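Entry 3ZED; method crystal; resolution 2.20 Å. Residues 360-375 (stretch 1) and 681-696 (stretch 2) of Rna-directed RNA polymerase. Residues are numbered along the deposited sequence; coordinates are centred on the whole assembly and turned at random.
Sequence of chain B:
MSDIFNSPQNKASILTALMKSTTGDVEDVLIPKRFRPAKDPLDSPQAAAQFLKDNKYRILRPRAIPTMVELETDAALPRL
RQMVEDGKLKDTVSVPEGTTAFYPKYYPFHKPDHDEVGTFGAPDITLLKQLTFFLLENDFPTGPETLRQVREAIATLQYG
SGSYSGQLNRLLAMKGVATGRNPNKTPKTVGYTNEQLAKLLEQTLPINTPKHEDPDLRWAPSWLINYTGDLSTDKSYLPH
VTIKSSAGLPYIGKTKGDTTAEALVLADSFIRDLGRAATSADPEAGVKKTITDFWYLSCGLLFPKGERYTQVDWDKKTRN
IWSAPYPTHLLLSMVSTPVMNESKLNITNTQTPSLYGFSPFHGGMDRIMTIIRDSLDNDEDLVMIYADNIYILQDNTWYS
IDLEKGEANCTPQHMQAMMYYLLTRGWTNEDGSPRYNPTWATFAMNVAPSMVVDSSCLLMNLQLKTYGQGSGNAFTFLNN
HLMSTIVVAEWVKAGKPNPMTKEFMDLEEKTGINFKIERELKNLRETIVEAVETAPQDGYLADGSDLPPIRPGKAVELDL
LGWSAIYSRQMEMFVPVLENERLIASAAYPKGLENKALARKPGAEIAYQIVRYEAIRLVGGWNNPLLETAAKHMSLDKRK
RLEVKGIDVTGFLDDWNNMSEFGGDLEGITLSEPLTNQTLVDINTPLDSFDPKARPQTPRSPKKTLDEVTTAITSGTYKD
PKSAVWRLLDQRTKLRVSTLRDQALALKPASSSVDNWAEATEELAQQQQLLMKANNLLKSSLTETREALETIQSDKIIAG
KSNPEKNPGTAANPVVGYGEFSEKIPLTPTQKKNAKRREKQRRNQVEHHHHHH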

# COMPACT_ATOMS: atom_id res chain seq x y z
N PRO B 360 -3.14 -16.45 -2.25
CA PRO B 360 -2.83 -17.70 -2.96
C PRO B 360 -3.38 -18.93 -2.22
O PRO B 360 -3.44 -20.02 -2.78
CB PRO B 360 -1.29 -17.71 -3.01
CG PRO B 360 -0.87 -16.95 -1.75
CD PRO B 360 -1.97 -15.92 -1.50
N PHE B 361 -3.76 -18.73 -0.95
CA PHE B 361 -4.28 -19.79 -0.10
C PHE B 361 -5.74 -20.08 -0.43
O PHE B 361 -6.36 -19.36 -1.22
CB PHE B 361 -4.07 -19.45 1.38
CG PHE B 361 -2.59 -19.44 1.71
CD1 PHE B 361 -1.86 -20.64 1.75
CD2 PHE B 361 -1.91 -18.25 1.91
CE1 PHE B 361 -0.48 -20.63 1.98
CE2 PHE B 361 -0.55 -18.24 2.15
CZ PHE B 361 0.16 -19.44 2.19
N HIS B 362 -6.27 -21.20 0.10
CA HIS B 362 -7.65 -21.63 -0.10
C HIS B 362 -8.00 -21.75 -1.61
O HIS B 362 -9.08 -21.36 -2.06
CB HIS B 362 -8.62 -20.69 0.68
CG HIS B 362 -8.36 -20.75 2.15
ND1 HIS B 362 -7.71 -19.71 2.81
CD2 HIS B 362 -8.53 -21.77 3.03
CE1 HIS B 362 -7.53 -20.12 4.05
NE2 HIS B 362 -8.01 -21.35 4.24
N GLY B 363 -7.04 -22.30 -2.36
CA GLY B 363 -7.16 -22.54 -3.79
C GLY B 363 -6.87 -21.39 -4.72
O GLY B 363 -7.03 -21.57 -5.93
N GLY B 364 -6.47 -20.23 -4.18
CA GLY B 364 -6.15 -19.02 -4.97
C GLY B 364 -5.09 -19.25 -6.04
O GLY B 364 -5.29 -18.89 -7.21
N MET B 365 -3.96 -19.87 -5.65
CA MET B 365 -2.87 -20.20 -6.57
C MET B 365 -3.35 -21.21 -7.67
O MET B 365 -3.05 -21.01 -8.85
CB MET B 365 -1.65 -20.75 -5.81
CG MET B 365 -0.45 -21.06 -6.73
SD MET B 365 0.13 -19.59 -7.61
CE MET B 365 1.23 -18.93 -6.41
N ASP B 366 -4.14 -22.23 -7.29
CA ASP B 366 -4.66 -23.16 -8.29
C ASP B 366 -5.58 -22.46 -9.29
O ASP B 366 -5.51 -22.78 -10.48
CB ASP B 366 -5.36 -24.36 -7.67
CG ASP B 366 -5.58 -25.47 -8.70
OD1 ASP B 366 -4.58 -25.91 -9.32
OD2 ASP B 366 -6.75 -25.84 -8.93
N ARG B 367 -6.40 -21.47 -8.83
CA ARG B 367 -7.27 -20.65 -9.72
C ARG B 367 -6.42 -19.89 -10.74
O ARG B 367 -6.75 -19.88 -11.93
CB ARG B 367 -8.16 -19.68 -8.91
CG ARG B 367 -9.26 -20.38 -8.14
CD ARG B 367 -10.27 -19.39 -7.61
NE ARG B 367 -11.46 -20.05 -7.09
CZ ARG B 367 -12.67 -19.51 -7.04
NH1 ARG B 367 -12.87 -18.27 -7.49
NH2 ARG B 367 -13.70 -20.19 -6.55
N ILE B 368 -5.30 -19.30 -10.29
CA ILE B 368 -4.33 -18.58 -11.14
C ILE B 368 -3.72 -19.56 -12.16
O ILE B 368 -3.70 -19.24 -13.35
CB ILE B 368 -3.23 -17.90 -10.26
CG1 ILE B 368 -3.79 -16.72 -9.45
CG2 ILE B 368 -1.97 -17.51 -11.09
CD1 ILE B 368 -4.18 -15.51 -10.21
N MET B 369 -3.27 -20.75 -11.70
CA MET B 369 -2.67 -21.77 -12.58
C MET B 369 -3.67 -22.28 -13.63
O MET B 369 -3.27 -22.50 -14.77
CB MET B 369 -2.07 -22.92 -11.78
CG MET B 369 -0.84 -22.50 -10.98
SD MET B 369 0.55 -21.81 -11.96
CE MET B 369 0.97 -23.21 -13.00
N THR B 370 -4.97 -22.38 -13.27
CA THR B 370 -6.04 -22.75 -14.22
C THR B 370 -6.15 -21.65 -15.30
O THR B 370 -6.19 -21.97 -16.48
CB THR B 370 -7.37 -22.99 -13.47
OG1 THR B 370 -7.20 -24.09 -12.58
CG2 THR B 370 -8.54 -23.30 -14.40
N ILE B 371 -6.16 -20.37 -14.88
CA ILE B 371 -6.25 -19.23 -15.80
C ILE B 371 -5.02 -19.24 -16.74
O ILE B 371 -5.20 -19.12 -17.95
CB ILE B 371 -6.43 -17.88 -15.04
CG1 ILE B 371 -7.86 -17.79 -14.43
CG2 ILE B 371 -6.18 -16.68 -15.97
CD1 ILE B 371 -7.94 -16.95 -13.15
N ILE B 372 -3.80 -19.47 -16.19
CA ILE B 372 -2.55 -19.53 -16.96
C ILE B 372 -2.59 -20.70 -17.96
O ILE B 372 -2.28 -20.49 -19.14
CB ILE B 372 -1.30 -19.59 -16.02
CG1 ILE B 372 -1.06 -18.22 -15.34
CG2 ILE B 372 -0.04 -20.09 -16.78
CD1 ILE B 372 0.01 -18.24 -14.18
N ARG B 373 -2.96 -21.90 -17.50
CA ARG B 373 -3.01 -23.11 -18.34
C ARG B 373 -4.02 -22.96 -19.49
O ARG B 373 -3.68 -23.32 -20.62
CB ARG B 373 -3.31 -24.37 -17.50
CG ARG B 373 -2.07 -24.84 -16.70
CD ARG B 373 -2.37 -26.07 -15.86
NE ARG B 373 -3.00 -25.71 -14.59
CZ ARG B 373 -3.48 -26.58 -13.69
NH1 ARG B 373 -3.43 -27.89 -13.93
NH2 ARG B 373 -4.03 -26.14 -12.57
N ASP B 374 -5.21 -22.40 -19.22
CA ASP B 374 -6.22 -22.16 -20.25
C ASP B 374 -5.70 -21.17 -21.30
O ASP B 374 -5.91 -21.38 -22.49
CB ASP B 374 -7.57 -21.69 -19.63
CG ASP B 374 -8.32 -22.73 -18.79
OD1 ASP B 374 -7.78 -23.86 -18.62
OD2 ASP B 374 -9.41 -22.40 -18.28
N SER B 375 -4.97 -20.13 -20.86
CA SER B 375 -4.38 -19.14 -21.75
C SER B 375 -3.40 -19.80 -22.71
O SER B 375 -3.49 -19.59 -23.92
CB SER B 375 -3.70 -18.02 -20.97
OG SER B 375 -4.67 -17.12 -20.48
N VAL B 681 -3.25 -29.11 4.19
CA VAL B 681 -4.46 -29.42 3.42
C VAL B 681 -5.47 -28.27 3.68
O VAL B 681 -6.00 -27.73 2.72
CB VAL B 681 -5.05 -30.83 3.76
CG1 VAL B 681 -6.46 -31.02 3.19
CG2 VAL B 681 -4.13 -31.94 3.28
N ASP B 682 -5.68 -27.89 4.97
CA ASP B 682 -6.65 -26.84 5.37
C ASP B 682 -6.34 -25.46 4.78
O ASP B 682 -7.26 -24.80 4.31
CB ASP B 682 -6.74 -26.70 6.90
CG ASP B 682 -7.27 -27.92 7.66
OD1 ASP B 682 -7.80 -28.87 6.99
OD2 ASP B 682 -7.13 -27.96 8.90
N ILE B 683 -5.06 -25.03 4.78
CA ILE B 683 -4.72 -23.71 4.27
C ILE B 683 -4.90 -23.65 2.73
O ILE B 683 -4.97 -22.56 2.16
CB ILE B 683 -3.30 -23.24 4.71
CG1 ILE B 683 -2.17 -24.11 4.12
CG2 ILE B 683 -3.22 -23.14 6.22
CD1 ILE B 683 -0.76 -23.56 4.27
N ASN B 684 -5.00 -24.82 2.07
CA ASN B 684 -5.13 -24.90 0.62
C ASN B 684 -6.50 -25.35 0.18
O ASN B 684 -6.74 -25.45 -1.03
CB ASN B 684 -4.07 -25.84 0.07
CG ASN B 684 -2.73 -25.18 0.01
OD1 ASN B 684 -2.58 -24.11 -0.60
ND2 ASN B 684 -1.74 -25.79 0.63
N THR B 685 -7.41 -25.58 1.12
CA THR B 685 -8.76 -26.07 0.81
C THR B 685 -9.63 -24.94 0.24
O THR B 685 -9.85 -23.93 0.92
CB THR B 685 -9.37 -26.76 2.02
OG1 THR B 685 -8.57 -27.90 2.29
CG2 THR B 685 -10.84 -27.22 1.79
N PRO B 686 -10.12 -25.10 -1.01
CA PRO B 686 -11.01 -24.08 -1.57
C PRO B 686 -12.41 -24.20 -1.00
O PRO B 686 -12.87 -25.31 -0.72
CB PRO B 686 -11.01 -24.37 -3.08
CG PRO B 686 -10.34 -25.69 -3.26
CD PRO B 686 -9.94 -26.24 -1.94
N LEU B 687 -13.10 -23.08 -0.85
CA LEU B 687 -14.48 -23.02 -0.36
C LEU B 687 -15.42 -23.52 -1.44
O LEU B 687 -16.37 -24.22 -1.13
CB LEU B 687 -14.83 -21.59 0.05
CG LEU B 687 -15.09 -21.37 1.52
CD1 LEU B 687 -14.66 -19.97 1.93
CD2 LEU B 687 -16.56 -21.59 1.84
N ASP B 688 -15.12 -23.19 -2.71
CA ASP B 688 -15.89 -23.53 -3.90
C ASP B 688 -15.00 -24.01 -5.04
O ASP B 688 -13.82 -23.67 -5.11
CB ASP B 688 -16.68 -22.29 -4.37
CG ASP B 688 -17.79 -21.85 -3.44
OD1 ASP B 688 -18.81 -22.58 -3.34
OD2 ASP B 688 -17.66 -20.76 -2.83
N SER B 689 -15.61 -24.77 -5.97
CA SER B 689 -14.98 -25.25 -7.19
C SER B 689 -14.81 -24.06 -8.15
O SER B 689 -15.59 -23.10 -8.09
CB SER B 689 -15.81 -26.35 -7.83
OG SER B 689 -17.11 -25.85 -8.12
N PHE B 690 -13.78 -24.10 -9.02
CA PHE B 690 -13.52 -22.99 -9.91
C PHE B 690 -13.80 -23.30 -11.36
O PHE B 690 -13.24 -24.26 -11.92
CB PHE B 690 -12.07 -22.48 -9.75
CG PHE B 690 -11.67 -21.30 -10.62
CD1 PHE B 690 -12.37 -20.09 -10.56
CD2 PHE B 690 -10.54 -21.37 -11.43
CE1 PHE B 690 -11.95 -18.98 -11.31
CE2 PHE B 690 -10.12 -20.25 -12.18
CZ PHE B 690 -10.83 -19.07 -12.11
N ASP B 691 -14.61 -22.44 -11.97
CA ASP B 691 -14.93 -22.43 -13.39
C ASP B 691 -14.60 -21.00 -13.86
O ASP B 691 -15.31 -20.08 -13.43
CB ASP B 691 -16.40 -22.83 -13.64
CG ASP B 691 -16.84 -22.89 -15.10
OD1 ASP B 691 -15.98 -22.72 -16.00
OD2 ASP B 691 -18.04 -23.14 -15.35
N PRO B 692 -13.50 -20.80 -14.64
CA PRO B 692 -13.13 -19.42 -15.06
C PRO B 692 -14.22 -18.71 -15.86
O PRO B 692 -14.37 -17.49 -15.74
CB PRO B 692 -11.86 -19.62 -15.91
CG PRO B 692 -11.34 -20.99 -15.59
CD PRO B 692 -12.55 -21.81 -15.17
N LYS B 693 -14.99 -19.46 -16.67
CA LYS B 693 -16.09 -18.94 -17.51
C LYS B 693 -17.26 -18.44 -16.65
O LYS B 693 -18.02 -17.58 -17.10
CB LYS B 693 -16.58 -20.01 -18.50
N ALA B 694 -17.39 -18.96 -15.41
CA ALA B 694 -18.45 -18.61 -14.47
C ALA B 694 -18.16 -17.30 -13.69
O ALA B 694 -19.06 -16.81 -12.99
CB ALA B 694 -18.68 -19.75 -13.50
N ARG B 695 -16.92 -16.75 -13.80
CA ARG B 695 -16.54 -15.49 -13.15
C ARG B 695 -17.41 -14.34 -13.65
O ARG B 695 -17.53 -14.16 -14.87
CB ARG B 695 -15.07 -15.16 -13.40
CG ARG B 695 -14.05 -15.97 -12.60
CD ARG B 695 -12.64 -15.64 -13.05
NE ARG B 695 -12.44 -15.88 -14.48
CZ ARG B 695 -11.48 -15.33 -15.21
NH1 ARG B 695 -10.61 -14.50 -14.66
NH2 ARG B 695 -11.38 -15.61 -16.50
N PRO B 696 -18.04 -13.55 -12.76
CA PRO B 696 -18.83 -12.40 -13.24
C PRO B 696 -17.96 -11.38 -13.96
O PRO B 696 -16.76 -11.27 -13.68
CB PRO B 696 -19.41 -11.79 -11.95
CG PRO B 696 -19.27 -12.86 -10.92
CD PRO B 696 -18.04 -13.61 -11.29
O HOH W 1 -4.13 -22.59 -2.22
O HOH W 2 -11.60 -22.75 -6.22

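Contact between residues 360-375 and 681-696 of the RNA-directed RNA polymerase, followed along the first stretch. Pro 360 does not touch the second stretch directly, but its O accepts a hydrogen bond from water 1 (2.7 Å); the same water donates to Asn 684 OD1 (2.7 Å) and accepts from Gly 363 N (2.9 Å), tying the turn before the helix to the Asn 684 side chain. Phe 361 packs CE1 against Ile 683 CD1 (3.7 Å), while Ile 683 O lies at the edge of its ring, 3.3 Å from Phe 361 CB. The one direct hydrogen bond across the contact follows: His 362 N donates to Ile 683 O at 2.8 Å, with a nearly straight N-H...O angle of 159°. Two CA-H...O contacts reinforce this close backbone approach, His 362 CA to Thr 685 O (3.3 Å) and Pro 686 CA to His 362 O (3.4 Å). Gly 363, at the N-cap position, has a positive phi of 83°, which favours glycine; an ideal CB here would also clash with Pro 686 CB at 3.0 Å. Within the helix, Arg 367 lies across Phe 690: its CG sits over the ring face, 3.8 Å from the centroid, and Phe 690 CD1 in turn lies over one face of the guanidinium, 3.6 Å from Arg 367 CZ. Water 2 links the same arginine to the backbone, accepting from Arg 367 NE (2.8 Å) and donating to Asp 688 O (2.6 Å). One turn on, Thr 370 OG1 is hydrogen-bonded to Asp 366 O within the helix (3.0 Å), and Thr 370 CG2 meets Pro 692 CG at 3.8 Å. Ile 371 CD1 reaches both Phe 690 CZ (3.7 Å) and the guanidinium face of Arg 695, 3.9 Å from NH1 of that arginine. Asp 374 OD2 ends the contact against Pro 692 CG (3.6 Å).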